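Local coordinates for uncharacterized lipoprotein yjhA (Bacillus subtilis, PDB 3CFU) that is of unknown function but is probably a lipid-anchored membrane protein, represented here by its DUF4352 domain, a small fold of antiparallel beta sheets, at residues V123-P126 against F127-D130. Numbering follows the deposited sequence.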
loop_
_atom_site.group_PDB
_atom_site.type_symbol
_atom_site.label_atom_id
_atom_site.label_comp_id
_atom_site.label_asym_id
_atom_site.label_seq_id
_atom_site.Cartn_x
_atom_site.Cartn_y
_atom_site.Cartn_z
ATOM N N VAL A 123 0.412 -3.173 -5.921
ATOM C CA VAL A 123 1.815 -3.476 -6.149
ATOM C C VAL A 123 2.593 -3.088 -4.905
ATOM O O VAL A 123 2.353 -2.032 -4.305
ATOM C CB VAL A 123 2.388 -2.673 -7.337
ATOM C CG1 VAL A 123 3.882 -2.945 -7.462
ATOM C CG2 VAL A 123 1.641 -3.033 -8.644
ATOM N N TYR A 124 3.530 -3.942 -4.517
ATOM C CA TYR A 124 4.334 -3.677 -3.347
ATOM C C TYR A 124 5.788 -3.952 -3.673
ATOM O O TYR A 124 6.123 -5.061 -4.088
ATOM C CB TYR A 124 3.881 -4.573 -2.182
ATOM C CG TYR A 124 4.798 -4.540 -0.984
ATOM C CD1 TYR A 124 5.068 -3.345 -0.330
ATOM C CD2 TYR A 124 5.408 -5.701 -0.511
ATOM C CE1 TYR A 124 5.927 -3.296 0.765
ATOM C CE2 TYR A 124 6.264 -5.665 0.593
ATOM C CZ TYR A 124 6.518 -4.452 1.223
ATOM O OH TYR A 124 7.354 -4.375 2.309
ATOM N N ASN A 125 6.642 -2.941 -3.518
ATOM C CA ASN A 125 8.072 -3.107 -3.751
ATOM C C ASN A 125 8.747 -2.815 -2.407
ATOM O O ASN A 125 8.810 -1.661 -1.962
ATOM C CB ASN A 125 8.588 -2.143 -4.832
ATOM C CG ASN A 125 10.024 -2.458 -5.254
ATOM O OD1 ASN A 125 10.934 -2.541 -4.415
ATOM N ND2 ASN A 125 10.233 -2.642 -6.554
ATOM N N PRO A 126 9.252 -3.862 -1.737
ATOM C CA PRO A 126 9.917 -3.716 -0.429
ATOM C C PRO A 126 11.154 -2.822 -0.417
ATOM O O PRO A 126 11.441 -2.166 0.579
ATOM C CB PRO A 126 10.187 -5.162 0.005
ATOM C CG PRO A 126 10.272 -5.920 -1.290
ATOM C CD PRO A 126 9.230 -5.263 -2.187
ATOM N N PHE A 127 11.884 -2.778 -1.520
ATOM C CA PHE A 127 13.055 -1.911 -1.584
ATOM C C PHE A 127 12.544 -0.455 -1.596
ATOM O O PHE A 127 13.058 0.394 -0.879
ATOM C CB PHE A 127 13.871 -2.214 -2.845
ATOM C CG PHE A 127 15.097 -1.362 -2.993
ATOM C CD1 PHE A 127 16.149 -1.471 -2.096
ATOM C CD2 PHE A 127 15.196 -0.438 -4.036
ATOM C CE1 PHE A 127 17.286 -0.675 -2.233
ATOM C CE2 PHE A 127 16.329 0.366 -4.177
ATOM C CZ PHE A 127 17.372 0.245 -3.277
ATOM N N LEU A 128 11.519 -0.185 -2.401
ATOM C CA LEU A 128 10.933 1.152 -2.482
ATOM C C LEU A 128 10.256 1.537 -1.165
ATOM O O LEU A 128 10.359 2.682 -0.733
ATOM C CB LEU A 128 9.897 1.212 -3.616
ATOM C CG LEU A 128 10.252 1.793 -4.998
ATOM C CD1 LEU A 128 10.225 3.327 -4.957
ATOM C CD2 LEU A 128 11.619 1.279 -5.434
ATOM N N ALA A 129 9.571 0.577 -0.538
ATOM C CA ALA A 129 8.850 0.801 0.718
ATOM C C ALA A 129 9.741 1.098 1.894
ATOM O O ALA A 129 9.299 1.687 2.878
ATOM C CB ALA A 129 7.986 -0.418 1.066
ATOM N N ASP A 130 10.989 0.668 1.808
ATOM C CA ASP A 130 11.924 0.890 2.901
ATOM C C ASP A 130 12.875 2.016 2.515
ATOM O O ASP A 130 13.689 1.884 1.607
ATOM C CB ASP A 130 12.690 -0.388 3.207
ATOM C CG ASP A 130 13.617 -0.244 4.392
ATOM O OD1 ASP A 130 13.735 0.879 4.937
ATOM O OD2 ASP A 130 14.232 -1.260 4.777
#
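Asn125 meets Leu128 and Phe127 as the N-cap of the one-turn helix 126-129, directly after strand 121-124. Asn125 CB packs 3.8 Å from Leu128 CB. A chi1 of -171° swings CG away from the residue's own N and to the side of its carbonyl, which brings OD1 to the start of the helix. CG passes near Leu128 CB, and Asn125 OD1 takes two backbone N-H groups: Leu128 N at 3.2 Å, nearly straight at 163° but approaching from above the carbonyl plane, and Phe127 N at 3.1 Å, weakly because its angle is only 126°. ND2 hydrogen-bonds to OD1 of Asp143 and OD1 of Asp145, which would fix the amide's rotation. The main chain adds Ala129 N to Asn125 O at 2.8 Å, the i to i+4 bond that closes the turn; Asp130 N to Pro126 O, 3.1 Å, is weak. Ala129 CB then rests obliquely against the Tyr124 ring, 3.6 Å from Tyr124 CE1, while Tyr124 stacks on Phe15 and its OH bonds Thr13. One side-chain oxygen thus engages two amides of the helix's first turn and one side-chain nitrogen two carboxylates, so Asn125 couples strand end and short helix to the segment preceding strand 146-149.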